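Local coordinates for protein Alpha/beta hydrolase (Enterobacter asburiae, PDB 6KMO) that probably hydrolyses ester bonds, as an esterase or lipase of the alpha/beta hydrolase superfamily, at residues A[150-154]-A[188-193]; A[101-107]-A[173-179]; A[141-146]-A[239-243]; A[210-214]-A[253-257]. The protein carries 2 engineered substitutions. One frame throughout, in Å; residues are numbered along the deposited sequence. Where two conformers were deposited one is given.

Interaction 1 of 4, residues A[150-154]-A[188-193]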
loop_
_atom_site.group_PDB
_atom_site.type_symbol
_atom_site.label_atom_id
_atom_site.label_comp_id
_atom_site.label_asym_id
_atom_site.label_seq_id
_atom_site.Cartn_x
_atom_site.Cartn_y
_atom_site.Cartn_z
ATOM N N ILE A 150 -19.782 -20.305 0.127
ATOM C CA ILE A 150 -19.992 -19.042 0.845
ATOM C C ILE A 150 -20.909 -19.238 2.050
ATOM O O ILE A 150 -20.827 -18.482 3.027
ATOM C CB ILE A 150 -20.450 -17.879 -0.062
ATOM C CG1 ILE A 150 -21.789 -18.192 -0.723
ATOM C CG2 ILE A 150 -19.354 -17.529 -1.071
ATOM C CD1 ILE A 150 -22.585 -16.960 -1.055
ATOM N N ASN A 151 -21.787 -20.241 2.011
ATOM C CA ASN A 151 -22.584 -20.567 3.181
ATOM C C ASN A 151 -21.707 -21.156 4.278
ATOM O O ASN A 151 -21.830 -20.778 5.451
ATOM C CB ASN A 151 -23.684 -21.546 2.825
ATOM C CG ASN A 151 -24.435 -21.981 4.048
ATOM O OD1 ASN A 151 -25.100 -21.171 4.660
ATOM N ND2 ASN A 151 -24.270 -23.206 4.451
ATOM N N GLN A 152 -20.825 -22.095 3.913
ATOM C CA GLN A 152 -19.882 -22.643 4.880
ATOM C C GLN A 152 -19.048 -21.543 5.505
ATOM O O GLN A 152 -18.844 -21.530 6.724
ATOM C CB GLN A 152 -18.966 -23.672 4.217
ATOM C CG GLN A 152 -19.673 -24.945 3.809
ATOM C CD GLN A 152 -18.859 -25.795 2.878
ATOM O OE1 GLN A 152 -18.076 -25.301 2.081
ATOM N NE2 GLN A 152 -19.071 -27.094 2.945
ATOM N N ALA A 153 -18.566 -20.609 4.687
ATOM C CA ALA A 153 -17.750 -19.516 5.198
ATOM C C ALA A 153 -18.529 -18.665 6.194
ATOM O O ALA A 153 -17.993 -18.291 7.249
ATOM C CB ALA A 153 -17.286 -18.661 4.023
ATOM N N TYR A 154 -19.785 -18.348 5.874
ATOM C CA TYR A 154 -20.600 -17.550 6.787
ATOM C C TYR A 154 -20.875 -18.304 8.091
ATOM O O TYR A 154 -20.755 -17.739 9.184
ATOM C CB TYR A 154 -21.913 -17.088 6.130
ATOM C CG TYR A 154 -22.790 -16.373 7.124
ATOM C CD1 TYR A 154 -22.519 -15.083 7.509
ATOM C CD2 TYR A 154 -23.829 -17.030 7.748
ATOM C CE1 TYR A 154 -23.281 -14.424 8.456
ATOM C CE2 TYR A 154 -24.593 -16.392 8.701
ATOM C CZ TYR A 154 -24.318 -15.094 9.042
ATOM O OH TYR A 154 -25.098 -14.474 9.990
ATOM N N SER A 188 -18.763 -11.721 0.199
ATOM C CA SER A 188 -19.973 -12.529 0.279
ATOM C C SER A 188 -20.384 -12.753 1.724
ATOM O O SER A 188 -21.578 -12.707 2.062
ATOM C CB SER A 188 -19.704 -13.855 -0.417
ATOM O OG SER A 188 -20.898 -14.557 -0.633
ATOM N N VAL A 189 -19.416 -13.021 2.597
ATOM C CA VAL A 189 -19.712 -13.229 4.012
ATOM C C VAL A 189 -20.153 -11.926 4.654
ATOM O O VAL A 189 -21.100 -11.901 5.444
ATOM C CB VAL A 189 -18.497 -13.851 4.719
ATOM C CG1 VAL A 189 -18.660 -13.820 6.248
ATOM C CG2 VAL A 189 -18.302 -15.277 4.250
ATOM N N ALA A 190 -19.493 -10.819 4.319
ATOM C CA ALA A 190 -19.899 -9.530 4.866
ATOM C C ALA A 190 -21.330 -9.174 4.457
ATOM O O ALA A 190 -22.100 -8.641 5.270
ATOM C CB ALA A 190 -18.919 -8.434 4.448
ATOM N N LEU A 191 -21.710 -9.462 3.214
ATOM C CA LEU A 191 -23.062 -9.136 2.751
ATOM C C LEU A 191 -24.099 -10.060 3.381
ATOM O O LEU A 191 -25.211 -9.623 3.701
ATOM C CB LEU A 191 -23.120 -9.180 1.231
ATOM C CG LEU A 191 -22.380 -8.050 0.504
ATOM C CD1 LEU A 191 -22.171 -8.373 -0.956
ATOM C CD2 LEU A 191 -23.099 -6.720 0.685
ATOM N N GLN A 192 -23.760 -11.330 3.602
ATOM C CA GLN A 192 -24.664 -12.192 4.361
ATOM C C GLN A 192 -24.816 -11.673 5.786
ATOM O O GLN A 192 -25.932 -11.605 6.314
ATOM C CB GLN A 192 -24.124 -13.619 4.393
ATOM C CG GLN A 192 -24.262 -14.380 3.093
ATOM C CD GLN A 192 -23.597 -15.729 3.180
ATOM O OE1 GLN A 192 -24.153 -16.667 3.740
ATOM N NE2 GLN A 192 -22.384 -15.826 2.664
ATOM N N ALA A 193 -23.714 -11.311 6.432
ATOM C CA ALA A 193 -23.787 -10.804 7.802
ATOM C C ALA A 193 -24.657 -9.556 7.888
ATOM O O ALA A 193 -25.409 -9.384 8.855
ATOM C CB ALA A 193 -22.384 -10.554 8.350
#

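Interaction 2 of 4, residues A[101-107]-A[173-179]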
loop_
_atom_site.group_PDB
_atom_site.type_symbol
_atom_site.label_atom_id
_atom_site.label_comp_id
_atom_site.label_asym_id
_atom_site.label_seq_id
_atom_site.Cartn_x
_atom_site.Cartn_y
_atom_site.Cartn_z
ATOM N N ALA A 101 -9.171 -12.240 16.004
ATOM C CA ALA A 101 -9.011 -13.187 14.912
ATOM C C ALA A 101 -9.490 -12.603 13.594
ATOM O O ALA A 101 -10.261 -11.627 13.539
ATOM C CB ALA A 101 -9.767 -14.494 15.191
ATOM N N PHE A 102 -9.044 -13.249 12.518
ATOM C CA PHE A 102 -9.627 -13.054 11.204
ATOM C C PHE A 102 -9.939 -14.408 10.584
ATOM O O PHE A 102 -9.134 -15.343 10.668
ATOM C CB PHE A 102 -8.764 -12.203 10.250
ATOM C CG PHE A 102 -7.373 -12.705 10.023
ATOM C CD1 PHE A 102 -7.052 -13.459 8.910
ATOM C CD2 PHE A 102 -6.354 -12.349 10.886
ATOM C CE1 PHE A 102 -5.757 -13.871 8.684
ATOM C CE2 PHE A 102 -5.051 -12.757 10.660
ATOM C CZ PHE A 102 -4.754 -13.533 9.567
ATOM N N MET A 103 -11.097 -14.514 9.956
ATOM C CA MET A 103 -11.371 -15.648 9.086
ATOM C C MET A 103 -10.467 -15.526 7.869
ATOM O O MET A 103 -10.151 -14.414 7.422
ATOM C CB MET A 103 -12.835 -15.648 8.651
ATOM C CG MET A 103 -13.834 -15.494 9.803
ATOM S SD MET A 103 -13.733 -16.743 11.197
ATOM C CE MET A 103 -14.030 -18.260 10.221
ATOM N N PHE A 104 -10.030 -16.670 7.346
ATOM C CA PHE A 104 -9.190 -16.694 6.159
ATOM C C PHE A 104 -9.829 -17.566 5.091
ATOM O O PHE A 104 -10.006 -18.776 5.295
ATOM C CB PHE A 104 -7.748 -17.138 6.411
ATOM C CG PHE A 104 -6.906 -16.969 5.179
ATOM C CD1 PHE A 104 -6.311 -15.756 4.891
ATOM C CD2 PHE A 104 -6.832 -17.984 4.240
ATOM C CE1 PHE A 104 -5.616 -15.569 3.715
ATOM C CE2 PHE A 104 -6.157 -17.807 3.065
ATOM C CZ PHE A 104 -5.539 -16.595 2.795
ATOM N N PHE A 105 -10.158 -16.947 3.949
ATOM C CA PHE A 105 -10.803 -17.584 2.812
ATOM C C PHE A 105 -9.771 -17.685 1.696
ATOM O O PHE A 105 -9.332 -16.670 1.151
ATOM C CB PHE A 105 -12.031 -16.769 2.403
ATOM C CG PHE A 105 -12.994 -16.520 3.534
ATOM C CD1 PHE A 105 -13.350 -17.535 4.410
ATOM C CD2 PHE A 105 -13.552 -15.278 3.712
ATOM C CE1 PHE A 105 -14.233 -17.300 5.452
ATOM C CE2 PHE A 105 -14.440 -15.042 4.747
ATOM C CZ PHE A 105 -14.773 -16.069 5.630
ATOM N N HIS A 106 -9.383 -18.908 1.359
ATOM C CA HIS A 106 -8.337 -19.123 0.376
ATOM C C HIS A 106 -8.844 -18.895 -1.045
ATOM O O HIS A 106 -10.036 -18.974 -1.337
ATOM C CB HIS A 106 -7.723 -20.512 0.529
ATOM C CG HIS A 106 -8.559 -21.647 0.012
ATOM N ND1 HIS A 106 -8.594 -21.978 -1.325
ATOM C CD2 HIS A 106 -9.314 -22.571 0.648
ATOM C CE1 HIS A 106 -9.354 -23.042 -1.492
ATOM N NE2 HIS A 106 -9.808 -23.420 -0.313
ATOM N N GLY A 107 -7.896 -18.624 -1.940
ATOM C CA GLY A 107 -8.160 -18.504 -3.354
ATOM C C GLY A 107 -7.842 -19.772 -4.119
ATOM O O GLY A 107 -7.552 -20.828 -3.560
ATOM N N ARG A 173 -13.971 -9.483 18.156
ATOM C CA ARG A 173 -12.977 -8.701 17.410
ATOM C C ARG A 173 -12.539 -9.574 16.241
ATOM O O ARG A 173 -11.519 -10.269 16.311
ATOM C CB ARG A 173 -11.837 -8.337 18.290
ATOM C CG ARG A 173 -12.240 -7.405 19.426
ATOM C CD ARG A 173 -11.047 -6.889 20.160
ATOM N NE ARG A 173 -10.448 -7.891 21.036
ATOM C CZ ARG A 173 -9.139 -8.070 21.219
ATOM N NH1 ARG A 173 -8.229 -7.355 20.571
ATOM N NH2 ARG A 173 -8.727 -8.986 22.065
ATOM N N LEU A 174 -13.304 -9.500 15.149
ATOM C CA LEU A 174 -13.249 -10.491 14.076
ATOM C C LEU A 174 -13.138 -9.810 12.721
ATOM O O LEU A 174 -13.988 -8.994 12.339
ATOM C CB LEU A 174 -14.502 -11.366 14.102
ATOM C CG LEU A 174 -14.516 -12.570 13.170
ATOM C CD1 LEU A 174 -13.347 -13.492 13.435
ATOM C CD2 LEU A 174 -15.830 -13.327 13.361
ATOM N N GLY A 175 -12.102 -10.169 11.975
ATOM C CA GLY A 175 -11.916 -9.699 10.621
ATOM C C GLY A 175 -12.207 -10.792 9.600
ATOM O O GLY A 175 -12.394 -11.957 9.931
ATOM N N LEU A 176 -12.210 -10.383 8.330
ATOM C CA LEU A 176 -12.389 -11.284 7.201
ATOM C C LEU A 176 -11.285 -10.998 6.204
ATOM O O LEU A 176 -11.138 -9.855 5.765
ATOM C CB LEU A 176 -13.748 -11.052 6.531
ATOM C CG LEU A 176 -15.005 -11.216 7.381
ATOM C CD1 LEU A 176 -16.248 -10.865 6.578
ATOM C CD2 LEU A 176 -15.131 -12.620 7.941
ATOM N N VAL A 177 -10.523 -12.026 5.837
ATOM C CA VAL A 177 -9.370 -11.875 4.949
ATOM C C VAL A 177 -9.397 -12.979 3.908
ATOM O O VAL A 177 -9.700 -14.137 4.211
ATOM C CB VAL A 177 -8.050 -11.952 5.742
ATOM C CG1 VAL A 177 -6.846 -11.831 4.817
ATOM C CG2 VAL A 177 -7.994 -10.869 6.834
ATOM N N GLY A 178 -9.056 -12.644 2.668
ATOM C CA GLY A 178 -8.955 -13.672 1.644
ATOM C C GLY A 178 -8.341 -13.124 0.377
ATOM O O GLY A 178 -8.431 -11.930 0.087
ATOM N N ASN A 179 -7.752 -14.041 -0.393
ATOM C CA ASN A 179 -7.110 -13.704 -1.669
ATOM C C ASN A 179 -7.920 -14.243 -2.840
ATOM O O ASN A 179 -8.378 -15.388 -2.811
ATOM C CB ASN A 179 -5.682 -14.270 -1.764
ATOM C CG ASN A 179 -5.613 -15.779 -1.585
ATOM O OD1 ASN A 179 -6.053 -16.317 -0.565
ATOM N ND2 ASN A 179 -5.027 -16.472 -2.556
#

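Interaction 3 of 4, residues A[141-146]-A[239-243]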
loop_
_atom_site.group_PDB
_atom_site.type_symbol
_atom_site.label_atom_id
_atom_site.label_comp_id
_atom_site.label_asym_id
_atom_site.label_seq_id
_atom_site.Cartn_x
_atom_site.Cartn_y
_atom_site.Cartn_z
ATOM N N SER A 141 -15.158 -26.462 -5.937
ATOM C CA SER A 141 -15.895 -26.685 -7.167
ATOM C C SER A 141 -15.067 -27.545 -8.115
ATOM O O SER A 141 -13.834 -27.481 -8.107
ATOM C CB SER A 141 -16.221 -25.352 -7.847
ATOM O OG SER A 141 -17.090 -24.562 -7.034
ATOM N N PRO A 142 -15.709 -28.361 -8.972
ATOM C CA PRO A 142 -17.152 -28.463 -9.186
ATOM C C PRO A 142 -17.880 -29.436 -8.273
ATOM O O PRO A 142 -19.074 -29.655 -8.471
ATOM C CB PRO A 142 -17.227 -28.935 -10.640
ATOM C CG PRO A 142 -16.029 -29.798 -10.793
ATOM C CD PRO A 142 -14.949 -29.114 -9.982
ATOM N N GLU A 143 -17.190 -30.009 -7.290
ATOM C CA GLU A 143 -17.872 -30.901 -6.347
ATOM C C GLU A 143 -19.072 -30.196 -5.736
ATOM O O GLU A 143 -20.151 -30.788 -5.576
ATOM C CB GLU A 143 -16.896 -31.346 -5.259
ATOM C CG GLU A 143 -15.832 -32.380 -5.714
ATOM C CD GLU A 143 -14.588 -31.816 -6.436
ATOM O OE1 GLU A 143 -14.521 -30.625 -6.818
ATOM O OE2 GLU A 143 -13.644 -32.623 -6.640
ATOM N N ALA A 144 -18.904 -28.925 -5.391
ATOM C CA ALA A 144 -19.987 -28.055 -4.990
ATOM C C ALA A 144 -20.007 -26.858 -5.927
ATOM O O ALA A 144 -18.983 -26.477 -6.511
ATOM C CB ALA A 144 -19.815 -27.559 -3.555
ATOM N N HIS A 145 -21.179 -26.261 -6.060
ATOM C CA HIS A 145 -21.391 -25.030 -6.796
ATOM C C HIS A 145 -21.839 -23.940 -5.834
ATOM O O HIS A 145 -22.132 -24.195 -4.670
ATOM C CB HIS A 145 -22.435 -25.258 -7.891
ATOM C CG HIS A 145 -22.018 -26.272 -8.903
ATOM N ND1 HIS A 145 -20.962 -26.075 -9.761
ATOM C CD2 HIS A 145 -22.487 -27.518 -9.163
ATOM C CE1 HIS A 145 -20.811 -27.144 -10.528
ATOM N NE2 HIS A 145 -21.724 -28.034 -10.185
ATOM N N PHE A 146 -21.876 -22.706 -6.319
ATOM C CA PHE A 146 -22.493 -21.622 -5.571
ATOM C C PHE A 146 -23.860 -22.089 -5.086
ATOM O O PHE A 146 -24.588 -22.730 -5.851
ATOM C CB PHE A 146 -22.623 -20.409 -6.503
ATOM C CG PHE A 146 -23.361 -19.227 -5.913
ATOM C CD1 PHE A 146 -24.713 -19.042 -6.148
ATOM C CD2 PHE A 146 -22.690 -18.264 -5.175
ATOM C CE1 PHE A 146 -25.371 -17.955 -5.632
ATOM C CE2 PHE A 146 -23.340 -17.183 -4.664
ATOM C CZ PHE A 146 -24.691 -17.027 -4.876
ATOM N N ASP A 239 -17.039 -21.010 -14.571
ATOM C CA ASP A 239 -17.914 -22.040 -15.117
ATOM C C ASP A 239 -18.030 -23.233 -14.175
ATOM O O ASP A 239 -19.092 -23.848 -14.081
ATOM C CB ASP A 239 -17.412 -22.509 -16.482
ATOM C CG ASP A 239 -17.663 -21.504 -17.601
ATOM O OD1 ASP A 239 -18.418 -20.524 -17.421
ATOM O OD2 ASP A 239 -17.094 -21.707 -18.694
ATOM N N ASN A 240 -16.942 -23.592 -13.490
ATOM C CA ASN A 240 -17.005 -24.673 -12.515
ATOM C C ASN A 240 -17.784 -24.271 -11.273
ATOM O O ASN A 240 -18.394 -25.128 -10.624
ATOM C CB ASN A 240 -15.584 -25.105 -12.137
ATOM C CG ASN A 240 -14.979 -26.070 -13.136
ATOM O OD1 ASN A 240 -15.265 -27.270 -13.107
ATOM N ND2 ASN A 240 -14.157 -25.555 -14.040
ATOM N N TYR A 241 -17.779 -22.983 -10.931
ATOM C CA TYR A 241 -18.469 -22.478 -9.745
ATOM C C TYR A 241 -19.977 -22.398 -9.970
ATOM O O TYR A 241 -20.759 -22.920 -9.173
ATOM C CB TYR A 241 -17.924 -21.094 -9.438
ATOM C CG TYR A 241 -18.334 -20.488 -8.127
ATOM C CD1 TYR A 241 -18.229 -21.190 -6.929
ATOM C CD2 TYR A 241 -18.788 -19.171 -8.075
ATOM C CE1 TYR A 241 -18.551 -20.592 -5.725
ATOM C CE2 TYR A 241 -19.106 -18.558 -6.861
ATOM C CZ TYR A 241 -18.977 -19.276 -5.694
ATOM O OH TYR A 241 -19.260 -18.703 -4.479
ATOM N N THR A 242 -20.406 -21.712 -11.022
ATOM C CA THR A 242 -21.807 -21.688 -11.411
ATOM C C THR A 242 -21.940 -21.096 -12.804
ATOM O O THR A 242 -21.402 -20.020 -13.079
ATOM C CB THR A 242 -22.674 -20.878 -10.453
ATOM O OG1 THR A 242 -23.986 -20.790 -11.043
ATOM C CG2 THR A 242 -22.159 -19.478 -10.205
ATOM N N THR A 243 -22.676 -21.783 -13.673
ATOM C CA THR A 243 -22.969 -21.260 -15.002
ATOM C C THR A 243 -24.303 -20.535 -15.052
ATOM O O THR A 243 -24.734 -20.135 -16.138
ATOM C CB THR A 243 -22.988 -22.392 -16.024
ATOM O OG1 THR A 243 -23.896 -23.404 -15.587
ATOM C CG2 THR A 243 -21.599 -22.987 -16.211
#

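Interaction 4 of 4, residues A[210-214]-A[253-257]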
loop_
_atom_site.group_PDB
_atom_site.type_symbol
_atom_site.label_atom_id
_atom_site.label_comp_id
_atom_site.label_asym_id
_atom_site.label_seq_id
_atom_site.Cartn_x
_atom_site.Cartn_y
_atom_site.Cartn_z
ATOM N N VAL A 210 -11.574 -11.272 -6.785
ATOM C CA VAL A 210 -12.588 -11.406 -7.830
ATOM C C VAL A 210 -13.849 -10.689 -7.361
ATOM O O VAL A 210 -14.338 -10.953 -6.257
ATOM C CB VAL A 210 -12.902 -12.888 -8.085
ATOM C CG1 VAL A 210 -14.106 -13.024 -9.021
ATOM C CG2 VAL A 210 -11.694 -13.650 -8.610
ATOM N N THR A 211 -14.398 -9.787 -8.186
ATOM C CA THR A 211 -15.622 -9.090 -7.793
ATOM C C THR A 211 -16.753 -9.172 -8.811
ATOM O O THR A 211 -17.864 -8.732 -8.486
ATOM C CB THR A 211 -15.370 -7.618 -7.426
ATOM O OG1 THR A 211 -15.065 -6.921 -8.633
ATOM C CG2 THR A 211 -14.259 -7.468 -6.400
ATOM N N ASP A 212 -16.535 -9.717 -10.008
ATOM C CA ASP A 212 -17.601 -9.719 -11.011
ATOM C C ASP A 212 -17.399 -10.862 -11.993
ATOM O O ASP A 212 -16.281 -11.104 -12.463
ATOM C CB ASP A 212 -17.608 -8.390 -11.776
ATOM C CG ASP A 212 -18.861 -8.150 -12.597
ATOM O OD1 ASP A 212 -19.865 -8.850 -12.387
ATOM O OD2 ASP A 212 -18.816 -7.221 -13.465
ATOM N N ALA A 213 -18.497 -11.524 -12.351
ATOM C CA ALA A 213 -18.481 -12.548 -13.395
ATOM C C ALA A 213 -18.604 -11.883 -14.771
ATOM O O ALA A 213 -19.591 -12.037 -15.492
ATOM C CB ALA A 213 -19.583 -13.567 -13.172
ATOM N N ASN A 214 -17.589 -11.103 -15.111
ATOM C CA ASN A 214 -17.476 -10.451 -16.411
ATOM C C ASN A 214 -16.001 -10.467 -16.771
ATOM O O ASN A 214 -15.148 -10.549 -15.892
ATOM C CB ASN A 214 -18.012 -9.024 -16.403
ATOM C CG ASN A 214 -19.497 -8.971 -16.638
ATOM O OD1 ASN A 214 -20.018 -9.530 -17.621
ATOM N ND2 ASN A 214 -20.197 -8.332 -15.730
ATOM N N ALA A 253 -22.150 -13.391 -5.387
ATOM C CA ALA A 253 -21.203 -13.900 -6.370
ATOM C C ALA A 253 -20.466 -12.771 -7.075
ATOM O O ALA A 253 -19.234 -12.817 -7.207
ATOM C CB ALA A 253 -21.904 -14.785 -7.406
ATOM N N SER A 254 -21.193 -11.747 -7.521
ATOM C CA SER A 254 -20.623 -10.595 -8.215
ATOM C C SER A 254 -20.914 -9.337 -7.409
ATOM O O SER A 254 -21.812 -8.558 -7.762
ATOM C CB SER A 254 -21.188 -10.447 -9.627
ATOM O OG SER A 254 -20.806 -11.526 -10.439
ATOM N N PRO A 255 -20.193 -9.126 -6.298
ATOM C CA PRO A 255 -20.493 -7.961 -5.442
ATOM C C PRO A 255 -20.311 -6.627 -6.143
ATOM O O PRO A 255 -20.896 -5.624 -5.713
ATOM C CB PRO A 255 -19.538 -8.131 -4.254
ATOM C CG PRO A 255 -18.425 -9.010 -4.807
ATOM C CD PRO A 255 -19.108 -9.960 -5.745
ATOM N N LEU A 256 -19.527 -6.576 -7.223
ATOM C CA LEU A 256 -19.439 -5.339 -7.986
ATOM C C LEU A 256 -20.788 -4.875 -8.511
ATOM O O LEU A 256 -20.959 -3.677 -8.762
ATOM C CB LEU A 256 -18.469 -5.507 -9.152
ATOM C CG LEU A 256 -18.128 -4.227 -9.924
ATOM C CD1 LEU A 256 -17.364 -3.264 -9.037
ATOM C CD2 LEU A 256 -17.318 -4.568 -11.165
ATOM N N ARG A 257 -21.745 -5.780 -8.673
ATOM C CA ARG A 257 -23.060 -5.432 -9.202
ATOM C C ARG A 257 -24.002 -4.892 -8.133
ATOM O O ARG A 257 -25.127 -4.489 -8.462
ATOM C CB ARG A 257 -23.676 -6.650 -9.892
ATOM C CG ARG A 257 -22.843 -7.182 -11.037
ATOM C CD ARG A 257 -23.549 -8.279 -11.796
ATOM N NE ARG A 257 -22.631 -9.020 -12.641
ATOM C CZ ARG A 257 -22.988 -9.934 -13.529
ATOM N NH1 ARG A 257 -24.272 -10.181 -13.762
ATOM N NH2 ARG A 257 -22.046 -10.609 -14.182
HETATM O O HOH W 1 -22.642 -10.821 -17.423
#

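Interaction 1 of 4, residues A[150-154]-A[188-193]
Helices 148-163 and 181-195 cross here at -65°, their short segments 9.3 Å apart at the axes. S188 comes first. Its OG lies 3.0 Å from I150 CD1, a tight approach, while the hydroxyl is hydrogen-bonded to L252. V189 follows and fills the middle. Its CG2 sits 3.5 Å from A153 CB, and its CG1 is 4.3 Å from Y154 CD1. A153 and V189 both pack on F105 of strand 99-105, so the helix pair lies against the sheet. One turn on, Q192 reaches across: its NE2 donates to I150 O over 3.1 Å, almost in line, and weakly to S188 O of its own helix. I150 O also accepts from Y154 N, so it serves two donors. Q192 OE1 lies 3.3 Å from Y154 CB. A193 ends the walk, with its CB 4.0 Å from Y154 CE1. The Y154 hydroxyl passes on to G198 O. The contact is thus mixed: an apolar patch beside one side-chain-to-backbone bond, with Q192 OE1 buried without a polar partner.

Interaction 2 of 4, residues A[101-107]-A[173-179]
Strands 101-105 and 174-179 run parallel at the middle of the sheet, 4.3 Å apart at closest approach and 25° from each other in direction. On one face V177 is the main bump. It lies between two rings, with CG2 3.5 Å from F102 CD1 and CG1 4.0 Å from F104 CD1. Further along, the tip of the F104 ring, CZ, meets N179 OD1 at 3.4 Å. G175 pairs with F102, and its bare CA allows a CA-CA distance of only 4.1 Å. On the other face L176 CD2 fills the hollow between M103 CG (3.7 Å) and F105 CE2 (4.1 Å). L174 CD1 fits against A101 CB (4.1 Å) and M103 SD (4.0 Å). G178 must be bare, since a CB there would clash with F105 O. It opens a GxSxG pattern consistent with the nucleophile elbow of this fold. Between the faces runs the backbone ladder: A101 N to R173 O, G175 N to A101 O, M103 N to G175 O, V177 N to M103 O and F105 N to V177 O, all 2.8 to 3.1 Å. The last rung, N179 N to F105 O at 3.4 Å, is weak. N179 ND2 bonds to H118 and D308. Strands 132-136 and 203-207 flank the pair within the sheet. Helix 115-129 covers F102 and F104, while helix 148-163 covers M103 and F105.

Interaction 3 of 4, residues A[141-146]-A[239-243]
F146 N donates to Y241 O over 3.1 Å, the best-aligned hydrogen bond of this contact. H145 ND1 adds two weak ones, to N240 O at 2.9 Å and to Y241 O at 3.2 Å. The loop 141-146 therefore takes up carbonyls at the C-terminal end of helix 231-241, just before T242 leaves helical geometry. The loop is itself braced: S141 OG donates to A144 O (2.7 Å), and the peptide before P142 is cis. Packing surrounds these bonds. F146 CB sits over the face of the Y241 ring, 4.0 Å from its centroid, as a CH-pi contact. The two rings form an offset edge-to-face pair, with centroids 5.8 Å apart and planes at 74°. F146 CB also meets T242 CG2 at 3.8 Å. Towards the other end, P142 CG lies 3.5 Å from N240 OD1, and S141 CB 3.5 Å from N240 O. Around the contact, W110 stacks on Y241, and I9 of the second subunit packs on F146. Loop donors thus meet the outgoing carbonyls of the helix end, and the aromatic pair adds an apolar part beside this polar seam.

Interaction 4 of 4, residues A[210-214]-A[253-257]
Two loops of the alpha/beta hydrolase fold meet here: the one after strand 203-207, with an inverse gamma turn centred on A213, and the one entering the 3-10 turn 255-257. A salt bridge joins them. R257 NE donates to D212 OD1 over 2.8 Å, and R257 NH2 reaches the same oxygen weakly at 3.3 Å. The other oxygen, D212 OD2, accepts from N214 ND2 (2.9 Å). A water bonds to N214 OD1 (2.9 Å) and weakly to R257 NH2 (3.3 Å). Two further bonds use the backbone. L256 N donates to T211 O (3.0 Å), and A213 N donates to S254 OG (3.0 Å); that hydroxyl is also bonded to R248 O. Apolar contact is slighter, such as T211 CB near P255 CG at 4.3 Å. F286 of helix 280-292 covers T211 and P255. R257 O bonds to S15 of the second subunit. The contact is mainly polar: both carboxylate oxygens of D212 are engaged, so one buried acid holds R257 across the gap and N214 within its own loop.

Overall arrangement
Interaction 2 forms the centre of the sheet, and interaction 1 packs helices 148-163 and 181-195 over one face of it. Their centres are 11 Å apart, and F105 touches A153 and V189. Strand 174-179 leads directly into helix 181-195. Interaction 3 joins a loop to the end of helix 231-241; interaction 4 joins two loops. Y241 touches I150, P255 meets L191, and F146 meets A253. Along the chain, interactions 1 and 2, 2 and 3, and 3 and 4 cross. Interaction 1 is nested within interaction 3, and interactions 1 and 2 close before interaction 4 opens. Interaction 1 touches all three others, so it connects the sheet contact to the two outer ones.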